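Local coordinates for protein oxidoreductase, Gfo/Idh/MocA family (Vibrio cholerae, PDB 1XEA) that probably catalyses a pyridine-nucleotide-dependent oxidation or reduction, presumably holding an NAD(P) cofactor on its Rossmann-type domain, at residues A[80-83]-A[84-88]; A[107-110]-A[111-115]; A[119-122]-A[123-126]; A[160-163]-A[164-168]; A[261-265]-A[266-270]. One frame throughout, in Å; residues are numbered along the deposited sequence.

Interaction 1: residues A[80-83]-A[84-88]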
loop_
_atom_site.group_PDB
_atom_site.type_symbol
_atom_site.label_atom_id
_atom_site.label_comp_id
_atom_site.label_asym_id
_atom_site.label_seq_id
_atom_site.Cartn_x
_atom_site.Cartn_y
_atom_site.Cartn_z
ATOM N N ALA A 80 -1.313 43.598 12.961
ATOM C CA ALA A 80 -0.181 43.161 13.767
ATOM C C ALA A 80 0.443 44.327 14.527
ATOM O O ALA A 80 0.444 44.350 15.760
ATOM C CB ALA A 80 0.866 42.501 12.876
ATOM N N ALA A 81 0.986 45.284 13.780
ATOM C CA ALA A 81 1.620 46.458 14.368
ATOM C C ALA A 81 0.734 47.077 15.443
ATOM O O ALA A 81 1.196 47.379 16.546
ATOM C CB ALA A 81 1.917 47.487 13.286
ATOM N N PHE A 82 -0.544 47.250 15.121
ATOM C CA PHE A 82 -1.493 47.845 16.056
ATOM C C PHE A 82 -1.435 47.250 17.459
ATOM O O PHE A 82 -1.216 47.966 18.441
ATOM C CB PHE A 82 -2.919 47.723 15.529
ATOM C CG PHE A 82 -3.940 48.385 16.406
ATOM C CD1 PHE A 82 -3.885 49.757 16.644
ATOM C CD2 PHE A 82 -4.962 47.645 16.986
ATOM C CE1 PHE A 82 -4.840 50.386 17.441
ATOM C CE2 PHE A 82 -5.923 48.263 17.785
ATOM C CZ PHE A 82 -5.862 49.638 18.015
ATOM N N PHE A 83 -1.628 45.943 17.559
ATOM C CA PHE A 83 -1.602 45.308 18.866
ATOM C C PHE A 83 -0.191 45.137 19.389
ATOM O O PHE A 83 0.018 45.043 20.598
ATOM C CB PHE A 83 -2.310 43.961 18.817
ATOM C CG PHE A 83 -3.723 44.050 18.342
ATOM C CD1 PHE A 83 -4.015 44.017 16.985
ATOM C CD2 PHE A 83 -4.766 44.194 19.250
ATOM C CE1 PHE A 83 -5.325 44.122 16.538
ATOM C CE2 PHE A 83 -6.079 44.300 18.814
ATOM C CZ PHE A 83 -6.360 44.263 17.455
ATOM N N LEU A 84 0.779 45.096 18.483
ATOM C CA LEU A 84 2.161 44.953 18.906
ATOM C C LEU A 84 2.590 46.200 19.661
ATOM O O LEU A 84 3.340 46.118 20.638
ATOM C CB LEU A 84 3.072 44.729 17.704
ATOM C CG LEU A 84 3.046 43.304 17.169
ATOM C CD1 LEU A 84 3.952 43.227 15.958
ATOM C CD2 LEU A 84 3.516 42.336 18.246
ATOM N N HIS A 85 2.111 47.358 19.213
ATOM C CA HIS A 85 2.452 48.603 19.874
ATOM C C HIS A 85 1.706 48.703 21.210
ATOM O O HIS A 85 2.265 49.141 22.224
ATOM C CB HIS A 85 2.117 49.786 18.967
ATOM C CG HIS A 85 2.340 51.114 19.617
ATOM N ND1 HIS A 85 3.147 51.279 20.726
ATOM C CD2 HIS A 85 1.812 52.332 19.357
ATOM C CE1 HIS A 85 3.097 52.538 21.123
ATOM N NE2 HIS A 85 2.293 53.199 20.307
ATOM N N LEU A 86 0.442 48.289 21.206
ATOM C CA LEU A 86 -0.372 48.305 22.415
ATOM C C LEU A 86 0.190 47.315 23.434
ATOM O O LEU A 86 -0.358 47.158 24.525
ATOM C CB LEU A 86 -1.808 47.916 22.083
ATOM C CG LEU A 86 -2.508 48.833 21.088
ATOM C CD1 LEU A 86 -3.769 48.165 20.553
ATOM C CD2 LEU A 86 -2.833 50.149 21.767
ATOM N N GLY A 87 1.273 46.639 23.059
ATOM C CA GLY A 87 1.902 45.672 23.944
ATOM C C GLY A 87 1.074 44.431 24.235
ATOM O O GLY A 87 0.777 44.118 25.389
ATOM N N ILE A 88 0.707 43.711 23.184
ATOM C CA ILE A 88 -0.089 42.505 23.350
ATOM C C ILE A 88 0.466 41.362 22.501
ATOM O O ILE A 88 0.725 41.539 21.311
ATOM C CB ILE A 88 -1.547 42.781 22.949
ATOM C CG1 ILE A 88 -2.074 43.959 23.768
ATOM C CG2 ILE A 88 -2.405 41.552 23.171
ATOM C CD1 ILE A 88 -3.451 44.413 23.366
#
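Helix 76-85 runs through Ala80 to His85 with i to i+4 bonds, Leu84 N to Ala80 O at 2.8 Å and His85 N to Ala81 O at 2.8 Å, and is then closed by a Schellman motif. In this beta-alpha-beta unit of the Rossmann fold the helix must stop before strand 90-93, and Gly87 makes the turn: its positive phi of 67° is easy for a residue without CB. The chain folds back far enough for Ile88 N to reach Phe83 O at 3.0 Å, while the inner bond of the motif, from Gly87 N to Leu84 O, is weak and less certain.

Leu86 is exposed, yet its CD1 makes a CH-pi contact over one face of the Phe82 ring, 3.6 Å from the centroid. Phe82 CG lies anti to the backbone N (chi1 -177°), which swings the ring out from the helix where Tyr56 meets it edge-to-face. Large apolar Phe83 and Leu84 suit the buried side, where both touch Thr90 of the next strand. Ala80 and Ala81 are small enough to let Leu106 of helix 100-112 come close. Beyond the turn, beta-branched Ile88 suits an extended backbone entering the sheet, and its CD1 lies at the edge of the Phe83 ring, 4.3 Å from CD2.

Interaction 2: residues A[107-110]-A[111-115]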
loop_
_atom_site.group_PDB
_atom_site.type_symbol
_atom_site.label_atom_id
_atom_site.label_comp_id
_atom_site.label_asym_id
_atom_site.label_seq_id
_atom_site.Cartn_x
_atom_site.Cartn_y
_atom_site.Cartn_z
ATOM N N TYR A 107 8.872 42.416 13.211
ATOM C CA TYR A 107 9.658 41.801 14.274
ATOM C C TYR A 107 10.510 42.814 14.996
ATOM O O TYR A 107 10.681 42.728 16.213
ATOM C CB TYR A 107 10.533 40.656 13.758
ATOM C CG TYR A 107 9.835 39.329 13.873
ATOM C CD1 TYR A 107 9.405 38.648 12.737
ATOM C CD2 TYR A 107 9.518 38.795 15.124
ATOM C CE1 TYR A 107 8.668 37.477 12.834
ATOM C CE2 TYR A 107 8.780 37.622 15.238
ATOM C CZ TYR A 107 8.355 36.971 14.084
ATOM O OH TYR A 107 7.582 35.837 14.172
ATOM N N GLU A 108 11.054 43.772 14.253
ATOM C CA GLU A 108 11.860 44.817 14.870
ATOM C C GLU A 108 10.939 45.540 15.847
ATOM O O GLU A 108 11.300 45.761 16.997
ATOM C CB GLU A 108 12.398 45.786 13.809
ATOM C CG GLU A 108 13.891 45.610 13.500
ATOM C CD GLU A 108 14.402 46.552 12.407
ATOM O OE1 GLU A 108 14.133 47.774 12.483
ATOM O OE2 GLU A 108 15.088 46.076 11.470
ATOM N N LEU A 109 9.734 45.866 15.386
ATOM C CA LEU A 109 8.732 46.551 16.196
ATOM C C LEU A 109 8.386 45.780 17.459
ATOM O O LEU A 109 8.367 46.341 18.554
ATOM C CB LEU A 109 7.461 46.762 15.370
ATOM C CG LEU A 109 6.208 47.268 16.107
ATOM C CD1 LEU A 109 6.471 48.616 16.760
ATOM C CD2 LEU A 109 5.051 47.388 15.122
ATOM N N ALA A 110 8.095 44.494 17.296
ATOM C CA ALA A 110 7.736 43.627 18.418
ATOM C C ALA A 110 8.851 43.552 19.462
ATOM O O ALA A 110 8.578 43.418 20.651
ATOM C CB ALA A 110 7.403 42.233 17.901
ATOM N N GLU A 111 10.102 43.630 19.007
ATOM C CA GLU A 111 11.252 43.586 19.902
ATOM C C GLU A 111 11.355 44.836 20.760
ATOM O O GLU A 111 11.869 44.786 21.878
ATOM C CB GLU A 111 12.544 43.407 19.108
ATOM C CG GLU A 111 12.765 41.983 18.603
ATOM C CD GLU A 111 14.089 41.810 17.868
ATOM O OE1 GLU A 111 15.140 42.223 18.428
ATOM O OE2 GLU A 111 14.081 41.253 16.735
ATOM N N LYS A 112 10.877 45.960 20.238
ATOM C CA LYS A 112 10.917 47.199 20.999
ATOM C C LYS A 112 9.931 47.128 22.156
ATOM O O LYS A 112 10.275 47.453 23.291
ATOM C CB LYS A 112 10.567 48.398 20.115
ATOM C CG LYS A 112 11.636 48.772 19.102
ATOM C CD LYS A 112 11.221 50.006 18.310
ATOM C CE LYS A 112 11.134 51.238 19.207
ATOM N NZ LYS A 112 12.448 51.537 19.842
ATOM N N HIS A 113 8.707 46.693 21.867
ATOM C CA HIS A 113 7.670 46.600 22.892
ATOM C C HIS A 113 7.753 45.313 23.704
ATOM O O HIS A 113 6.901 45.036 24.553
ATOM C CB HIS A 113 6.296 46.758 22.243
ATOM C CG HIS A 113 6.070 48.120 21.662
ATOM N ND1 HIS A 113 5.980 49.255 22.440
ATOM C CD2 HIS A 113 5.953 48.536 20.379
ATOM C CE1 HIS A 113 5.819 50.310 21.661
ATOM N NE2 HIS A 113 5.799 49.901 20.406
ATOM N N HIS A 114 8.811 44.547 23.453
ATOM C CA HIS A 114 9.050 43.292 24.154
ATOM C C HIS A 114 7.826 42.367 24.110
ATOM O O HIS A 114 7.489 41.701 25.090
ATOM C CB HIS A 114 9.454 43.577 25.613
ATOM C CG HIS A 114 10.712 44.386 25.755
ATOM N ND1 HIS A 114 11.930 43.972 25.258
ATOM C CD2 HIS A 114 10.939 45.580 26.356
ATOM C CE1 HIS A 114 12.851 44.874 25.544
ATOM N NE2 HIS A 114 12.276 45.860 26.209
ATOM N N GLN A 115 7.155 42.329 22.968
ATOM C CA GLN A 115 6.003 41.463 22.837
ATOM C C GLN A 115 6.331 40.289 21.928
ATOM O O GLN A 115 7.234 40.364 21.096
ATOM C CB GLN A 115 4.810 42.244 22.300
ATOM C CG GLN A 115 4.215 43.165 23.330
ATOM C CD GLN A 115 3.840 42.420 24.590
ATOM O OE1 GLN A 115 3.190 41.377 24.532
ATOM N NE2 GLN A 115 4.243 42.948 25.735
#
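The C-terminal end of helix 100-112, the crossover helix between strands 90-93 and 117-120 of the Rossmann sheet, joins Tyr107 through Ala110 to the residues that turn away after it. Glu111 N still bonds Tyr107 O at 3.0 Å in the regular way, but the next turn slackens. Lys112 N reaches Glu108 O at 3.3 Å, and His113 N has a weak bond to Leu109 O. His114 then takes a positive phi of 52°, and Gln115 N comes back to Ala110 O at 2.9 Å with a weak inner bond from His114 N to Glu111 O, a pattern that fits a Schellman motif built without glycine.

Among side chains, Leu109 and His113 meet four residues apart. Leu109 CG is anti to the backbone N (chi1 171°), and CD1 meets the edge of the imidazole, 3.7 Å from CD2. Ala110 suits the buried side because its single methyl lets the helix lie close to Leu84 of helix 76-85, and its CB is 3.7 Å from Gln115 O. Tyr107 is buried too, with its hydroxyl hydrogen-bonded to the carbonyl oxygen of Leu117 and its ring against Ile289 and Leu293 of helix 286-311. Glu108, Glu111 and Lys112 lie on the exposed side, where charged groups can stay hydrated. The chemistry implies that backbone bonds and apolar contact hold this helix end, since no salt bridge joins the two segments.

Interaction 3: residues A[119-122]-A[123-126]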
loop_
_atom_site.group_PDB
_atom_site.type_symbol
_atom_site.label_atom_id
_atom_site.label_comp_id
_atom_site.label_asym_id
_atom_site.label_seq_id
_atom_site.Cartn_x
_atom_site.Cartn_y
_atom_site.Cartn_z
ATOM N N VAL A 119 4.098 33.185 14.463
ATOM C CA VAL A 119 3.628 32.937 13.101
ATOM C C VAL A 119 3.031 31.525 13.026
ATOM O O VAL A 119 3.596 30.574 13.566
ATOM C CB VAL A 119 4.773 33.062 12.070
ATOM C CG1 VAL A 119 4.230 32.821 10.680
ATOM C CG2 VAL A 119 5.413 34.445 12.153
ATOM N N GLY A 120 1.897 31.399 12.344
ATOM C CA GLY A 120 1.229 30.117 12.234
ATOM C C GLY A 120 1.732 29.128 11.202
ATOM O O GLY A 120 1.275 29.122 10.061
ATOM N N PHE A 121 2.662 28.277 11.613
ATOM C CA PHE A 121 3.225 27.258 10.737
ATOM C C PHE A 121 2.878 25.896 11.326
ATOM O O PHE A 121 3.707 25.272 11.993
ATOM C CB PHE A 121 4.737 27.403 10.678
ATOM C CG PHE A 121 5.217 28.547 9.834
ATOM C CD1 PHE A 121 5.949 29.589 10.406
ATOM C CD2 PHE A 121 5.034 28.530 8.450
ATOM C CE1 PHE A 121 6.500 30.592 9.613
ATOM C CE2 PHE A 121 5.578 29.526 7.641
ATOM C CZ PHE A 121 6.315 30.558 8.224
ATOM N N ASN A 122 1.660 25.431 11.063
ATOM C CA ASN A 122 1.204 24.160 11.604
ATOM C C ASN A 122 2.102 22.959 11.276
ATOM O O ASN A 122 2.231 22.045 12.087
ATOM C CB ASN A 122 -0.242 23.886 11.171
ATOM C CG ASN A 122 -0.361 23.512 9.712
ATOM O OD1 ASN A 122 -0.961 22.492 9.385
ATOM N ND2 ASN A 122 0.196 24.331 8.827
ATOM N N ARG A 123 2.739 22.968 10.109
ATOM C CA ARG A 123 3.604 21.866 9.723
ATOM C C ARG A 123 4.854 21.736 10.594
ATOM O O ARG A 123 5.763 20.979 10.256
ATOM C CB ARG A 123 4.004 22.002 8.253
ATOM C CG ARG A 123 3.337 21.017 7.331
ATOM C CD ARG A 123 2.958 21.664 6.012
ATOM N NE ARG A 123 1.683 22.367 6.110
ATOM C CZ ARG A 123 0.576 21.993 5.477
ATOM N NH1 ARG A 123 0.576 20.927 4.691
ATOM N NH2 ARG A 123 -0.541 22.679 5.647
ATOM N N ARG A 124 4.931 22.478 11.697
ATOM C CA ARG A 124 6.086 22.354 12.597
ATOM C C ARG A 124 5.648 21.572 13.825
ATOM O O ARG A 124 6.470 21.208 14.660
ATOM C CB ARG A 124 6.584 23.714 13.086
ATOM C CG ARG A 124 7.303 24.562 12.069
ATOM C CD ARG A 124 7.879 25.802 12.750
ATOM N NE ARG A 124 8.276 26.797 11.759
ATOM C CZ ARG A 124 8.594 28.057 12.036
ATOM N NH1 ARG A 124 8.566 28.488 13.291
ATOM N NH2 ARG A 124 8.923 28.886 11.050
ATOM N N HIS A 125 4.340 21.334 13.921
ATOM C CA HIS A 125 3.735 20.631 15.046
ATOM C C HIS A 125 2.969 19.382 14.639
ATOM O O HIS A 125 1.996 19.002 15.296
ATOM C CB HIS A 125 2.773 21.564 15.763
ATOM C CG HIS A 125 3.392 22.862 16.153
ATOM N ND1 HIS A 125 4.125 23.013 17.311
ATOM C CD2 HIS A 125 3.477 24.041 15.492
ATOM C CE1 HIS A 125 4.639 24.229 17.343
ATOM N NE2 HIS A 125 4.262 24.871 16.252
ATOM N N ILE A 126 3.377 18.746 13.551
ATOM C CA ILE A 126 2.682 17.545 13.125
ATOM C C ILE A 126 2.983 16.444 14.131
ATOM O O ILE A 126 4.110 15.929 14.188
ATOM C CB ILE A 126 3.125 17.127 11.726
ATOM C CG1 ILE A 126 2.909 18.296 10.773
ATOM C CG2 ILE A 126 2.336 15.906 11.269
ATOM C CD1 ILE A 126 1.494 18.830 10.758
HETATM O O HOH W 1 4.303 27.428 14.565
#
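Phe121 and Arg124 form the dense part of this turn, which follows strand 117-120 and leads to helix 127-132. The ring and guanidinium planes are 21° apart, one lying over the other, with Phe121 CD1 above one face of the guanidinium, toward its rim. The chain of Arg124 is extended from CG to NE (chi2 -173°), long enough to carry the charge back along the phenyl group. Such a flat cation can lie against an aromatic ring while its NH2 forms a salt bridge with Asp173 and a hydrogen bond with Asn292. Two backbone bonds hold the 3-10 turn, Arg124 N to Phe121 O at 3.1 Å and His125 N to Asn122 O at 2.9 Å.

The looser side belongs to partly exposed His125, whose NE2 is hydrogen-bonded to a water oxygen 3.1 Å away; the same water accepts a weak bond from Phe121 N. Arg123, partly exposed as well, sends NH1 to Glu224 in a salt bridge.

Gly120 bonds to Val92 of the adjoining strand 90-93, Asn122 and Arg123 touch His170 of helix 160-175, His125 packs on helix 268-281, and Phe121 rests on Asn292 of helix 286-311.

Interaction 4: residues A[160-163]-A[164-168]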
loop_
_atom_site.group_PDB
_atom_site.type_symbol
_atom_site.label_atom_id
_atom_site.label_comp_id
_atom_site.label_asym_id
_atom_site.label_seq_id
_atom_site.Cartn_x
_atom_site.Cartn_y
_atom_site.Cartn_z
ATOM N N ILE A 160 3.733 33.764 -9.286
ATOM C CA ILE A 160 4.878 33.609 -8.409
ATOM C C ILE A 160 4.607 33.993 -6.969
ATOM O O ILE A 160 4.753 33.171 -6.071
ATOM C CB ILE A 160 6.047 34.435 -8.916
ATOM C CG1 ILE A 160 6.332 34.045 -10.368
ATOM C CG2 ILE A 160 7.261 34.219 -8.023
ATOM C CD1 ILE A 160 7.407 34.862 -11.015
ATOM N N ARG A 161 4.208 35.237 -6.748
ATOM C CA ARG A 161 3.938 35.716 -5.401
ATOM C C ARG A 161 3.047 34.798 -4.587
ATOM O O ARG A 161 3.502 34.186 -3.627
ATOM C CB ARG A 161 3.309 37.101 -5.459
ATOM C CG ARG A 161 4.304 38.209 -5.742
ATOM C CD ARG A 161 4.976 38.665 -4.475
ATOM N NE ARG A 161 6.380 38.951 -4.701
ATOM C CZ ARG A 161 7.179 39.494 -3.791
ATOM N NH1 ARG A 161 6.702 39.814 -2.593
ATOM N NH2 ARG A 161 8.459 39.699 -4.075
ATOM N N THR A 162 1.776 34.715 -4.957
ATOM C CA THR A 162 0.839 33.881 -4.225
ATOM C C THR A 162 1.375 32.479 -4.010
ATOM O O THR A 162 1.385 31.966 -2.892
ATOM C CB THR A 162 -0.490 33.766 -4.965
ATOM O OG1 THR A 162 -1.001 35.077 -5.230
ATOM C CG2 THR A 162 -1.496 33.000 -4.122
ATOM N N PHE A 163 1.805 31.859 -5.100
ATOM C CA PHE A 163 2.348 30.510 -5.070
ATOM C C PHE A 163 3.396 30.362 -3.971
ATOM O O PHE A 163 3.358 29.408 -3.206
ATOM C CB PHE A 163 2.964 30.201 -6.435
ATOM C CG PHE A 163 3.469 28.791 -6.592
ATOM C CD1 PHE A 163 2.851 27.923 -7.484
ATOM C CD2 PHE A 163 4.634 28.375 -5.963
ATOM C CE1 PHE A 163 3.385 26.672 -7.754
ATOM C CE2 PHE A 163 5.173 27.122 -6.231
ATOM C CZ PHE A 163 4.547 26.275 -7.134
ATOM N N VAL A 164 4.321 31.309 -3.885
ATOM C CA VAL A 164 5.364 31.217 -2.883
ATOM C C VAL A 164 4.952 31.631 -1.485
ATOM O O VAL A 164 5.072 30.850 -0.545
ATOM C CB VAL A 164 6.603 32.038 -3.274
ATOM C CG1 VAL A 164 7.681 31.899 -2.210
ATOM C CG2 VAL A 164 7.141 31.565 -4.613
ATOM N N PHE A 165 4.466 32.850 -1.322
ATOM C CA PHE A 165 4.095 33.289 0.012
ATOM C C PHE A 165 2.882 32.610 0.628
ATOM O O PHE A 165 2.826 32.435 1.844
ATOM C CB PHE A 165 3.917 34.806 0.044
ATOM C CG PHE A 165 5.205 35.554 0.218
ATOM C CD1 PHE A 165 6.075 35.733 -0.850
ATOM C CD2 PHE A 165 5.567 36.049 1.461
ATOM C CE1 PHE A 165 7.289 36.390 -0.680
ATOM C CE2 PHE A 165 6.778 36.706 1.635
ATOM C CZ PHE A 165 7.636 36.876 0.562
ATOM N N ASP A 166 1.918 32.204 -0.185
ATOM C CA ASP A 166 0.734 31.573 0.380
ATOM C C ASP A 166 0.693 30.049 0.299
ATOM O O ASP A 166 -0.258 29.425 0.773
ATOM C CB ASP A 166 -0.522 32.156 -0.268
ATOM C CG ASP A 166 -0.621 33.654 -0.084
ATOM O OD1 ASP A 166 -0.684 34.117 1.082
ATOM O OD2 ASP A 166 -0.632 34.374 -1.107
ATOM N N ASP A 167 1.728 29.441 -0.270
ATOM C CA ASP A 167 1.731 27.994 -0.409
ATOM C C ASP A 167 3.091 27.357 -0.167
ATOM O O ASP A 167 3.309 26.723 0.868
ATOM C CB ASP A 167 1.229 27.635 -1.806
ATOM C CG ASP A 167 0.413 26.369 -1.820
ATOM O OD1 ASP A 167 0.138 25.822 -0.734
ATOM O OD2 ASP A 167 0.034 25.921 -2.921
ATOM N N PHE A 168 3.995 27.535 -1.128
ATOM C CA PHE A 168 5.342 26.975 -1.070
ATOM C C PHE A 168 6.018 27.221 0.268
ATOM O O PHE A 168 6.879 26.455 0.701
ATOM C CB PHE A 168 6.204 27.568 -2.183
ATOM C CG PHE A 168 7.521 26.887 -2.342
ATOM C CD1 PHE A 168 7.584 25.581 -2.819
ATOM C CD2 PHE A 168 8.704 27.542 -2.007
ATOM C CE1 PHE A 168 8.810 24.929 -2.963
ATOM C CE2 PHE A 168 9.941 26.901 -2.146
ATOM C CZ PHE A 168 9.999 25.589 -2.626
#
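Phe163 and Phe168, five residues apart on helix 160-175, make the apolar centre, with Phe163 CD2 4.2 Å from Phe168 CB. Both rings have CG anti to the backbone N (chi1 -175° and -170°), and their side chains cross at a slant. A wider pi-type turn sets this spacing: Phe168 N bonds Phe163 O at 2.9 Å. Before it the helix is regular, as in Val164 N to Ile160 O at 2.9 Å, and the two aliphatic side chains meet loosely, Ile160 CG2 to Val164 CG2 4.3 Å.

Farther out, Arg161 and Phe165 run alongside each other, with Phe165 CE1 over a face of the guanidinium, 4.0 Å from NH1. Their planes are 14° apart. Arginine suits this place: its flat end can lie beside the ring while NH1 forms a salt bridge with Glu300. Toward the polar edge the methyl CG2 of Thr162 lies against Asp166 OD2 at 3.4 Å, while OG1 bonds Asp159. Asp167 is buried, and its OD2 forms salt bridges with both Arg153 and Arg217, which would offset a buried negative charge.

Phe163 and Phe168, large and apolar as a sheet-facing side requires, pack on strands 196-206 and 209-216, whereas Ile160, Arg161 and Val164 face helix 286-311.

Interaction 5: residues A[261-265]-A[266-270]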
loop_
_atom_site.group_PDB
_atom_site.type_symbol
_atom_site.label_atom_id
_atom_site.label_comp_id
_atom_site.label_asym_id
_atom_site.label_seq_id
_atom_site.Cartn_x
_atom_site.Cartn_y
_atom_site.Cartn_z
ATOM N N PRO A 261 -8.319 13.632 16.647
ATOM C CA PRO A 261 -9.066 14.560 15.792
ATOM C C PRO A 261 -8.279 15.008 14.559
ATOM O O PRO A 261 -7.063 15.152 14.613
ATOM C CB PRO A 261 -9.429 15.709 16.745
ATOM C CG PRO A 261 -8.429 15.592 17.845
ATOM C CD PRO A 261 -8.269 14.118 18.032
HETATM N N MSE A 262 -8.991 15.193 13.450
HETATM C CA MSE A 262 -8.402 15.592 12.177
HETATM C C MSE A 262 -7.551 16.842 12.286
HETATM O O MSE A 262 -6.406 16.863 11.829
HETATM C CB MSE A 262 -9.516 15.793 11.144
HETATM C CG MSE A 262 -9.083 16.220 9.751
HETATM SE SE MSE A 262 -8.902 18.124 9.546
HETATM C CE MSE A 262 -10.753 18.617 9.781
ATOM N N LEU A 263 -8.091 17.895 12.885
ATOM C CA LEU A 263 -7.307 19.117 13.005
ATOM C C LEU A 263 -6.018 18.854 13.790
ATOM O O LEU A 263 -4.954 19.377 13.436
ATOM C CB LEU A 263 -8.133 20.235 13.661
ATOM C CG LEU A 263 -9.195 20.916 12.765
ATOM C CD1 LEU A 263 -9.881 22.039 13.547
ATOM C CD2 LEU A 263 -8.540 21.483 11.492
ATOM N N ALA A 264 -6.110 18.027 14.833
ATOM C CA ALA A 264 -4.951 17.691 15.670
ATOM C C ALA A 264 -3.869 17.003 14.869
ATOM O O ALA A 264 -2.669 17.274 15.043
ATOM C CB ALA A 264 -5.371 16.796 16.817
ATOM N N SER A 265 -4.293 16.095 13.999
ATOM C CA SER A 265 -3.328 15.380 13.178
ATOM C C SER A 265 -2.608 16.388 12.275
ATOM O O SER A 265 -1.437 16.200 11.936
ATOM C CB SER A 265 -4.015 14.321 12.330
ATOM O OG SER A 265 -4.493 14.884 11.140
ATOM N N LYS A 266 -3.305 17.462 11.896
ATOM C CA LYS A 266 -2.694 18.485 11.062
ATOM C C LYS A 266 -1.900 19.474 11.903
ATOM O O LYS A 266 -1.576 20.578 11.456
ATOM C CB LYS A 266 -3.741 19.228 10.251
ATOM C CG LYS A 266 -4.476 18.367 9.254
ATOM C CD LYS A 266 -5.070 19.223 8.129
ATOM C CE LYS A 266 -6.047 18.414 7.310
ATOM N NZ LYS A 266 -5.450 17.161 6.818
ATOM N N GLY A 267 -1.593 19.052 13.126
ATOM C CA GLY A 267 -0.810 19.857 14.049
ATOM C C GLY A 267 -1.411 21.146 14.584
ATOM O O GLY A 267 -0.724 21.911 15.258
ATOM N N PHE A 268 -2.682 21.408 14.311
ATOM C CA PHE A 268 -3.260 22.636 14.812
ATOM C C PHE A 268 -3.353 22.679 16.323
ATOM O O PHE A 268 -2.900 23.643 16.932
ATOM C CB PHE A 268 -4.615 22.900 14.163
ATOM C CG PHE A 268 -4.515 23.334 12.723
ATOM C CD1 PHE A 268 -4.258 22.406 11.708
ATOM C CD2 PHE A 268 -4.646 24.671 12.380
ATOM C CE1 PHE A 268 -4.139 22.810 10.370
ATOM C CE2 PHE A 268 -4.527 25.076 11.050
ATOM C CZ PHE A 268 -4.272 24.139 10.043
ATOM N N ASP A 269 -3.909 21.645 16.941
ATOM C CA ASP A 269 -4.009 21.633 18.400
ATOM C C ASP A 269 -2.635 21.826 19.039
ATOM O O ASP A 269 -2.494 22.581 19.994
ATOM C CB ASP A 269 -4.617 20.315 18.901
ATOM C CG ASP A 269 -6.063 20.127 18.454
ATOM O OD1 ASP A 269 -6.735 19.188 18.944
ATOM O OD2 ASP A 269 -6.540 20.909 17.601
ATOM N N ALA A 270 -1.626 21.137 18.512
ATOM C CA ALA A 270 -0.277 21.236 19.059
ATOM C C ALA A 270 0.282 22.644 18.932
ATOM O O ALA A 270 0.965 23.134 19.828
ATOM C CB ALA A 270 0.632 20.248 18.362
HETATM O O HOH W 2 -4.849 14.696 8.185
#
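Backbone hydrogen bonds join Leu263 and Ala264 to the residues that end the short helix 262-265. Phe268 N reaches Leu263 O at 3.2 Å and Gly267 N reaches Ala264 O at 2.8 Å. Lys266 N bonds Met262 O at 3.2 Å.

Among polar side chains, Ser265 OG stands between its own N and carbonyl carbon (chi1 86°). From there it donates to Met262 O at 2.8 Å, in the carbonyl plane and on a lone pair, giving that oxygen two donors. One water links OG to Lys266 NZ, which also forms a salt bridge with Asp258 of the second subunit; the lysine makes a cation-pi contact with Trp259 of that subunit.

Packing contacts complete the turn. Met262, a selenomethionine, places SE 3.6 Å from Lys266 CE and packs on Met262 of the second subunit. Leu263 CD2 is 4.4 Å from Phe268 CD1, both side chains resting on Ala17 of helix 12-22. The methyl CB of Ala264 lies against a carboxylate oxygen, Asp269 OD1, at 3.5 Å.

Gly267, with a phi of 67° that suits glycine, is the C-prime residue of a Schellman motif, and it is also the N-cap of helix 268-281.

The five contacts follow one another in series along the chain. Interactions 1 and 2 close two successive crossover helices of the Rossmann domain, 76-85 and 100-112; their centres are 9 Å apart, His85 meets His113, and Gln115 meets Gly87 and Ile88. Interaction 3, where strand 117-120 leaves the parallel sheet, touches interaction 2 through Tyr107 and Val119, although their centres are 22 Å apart. It lies about 5 Å from the centre of the folded chain, its centre about 10 Å from that of interaction 5, with Asn122 meeting Phe268. Interaction 4, about 17 Å from interaction 3 centre to centre, backs the mixed sheet. Interaction 3 thus connects the Rossmann sheet, probably nucleotide-binding, with helices 160-175 and 268-281, while interaction 5 reaches the second subunit.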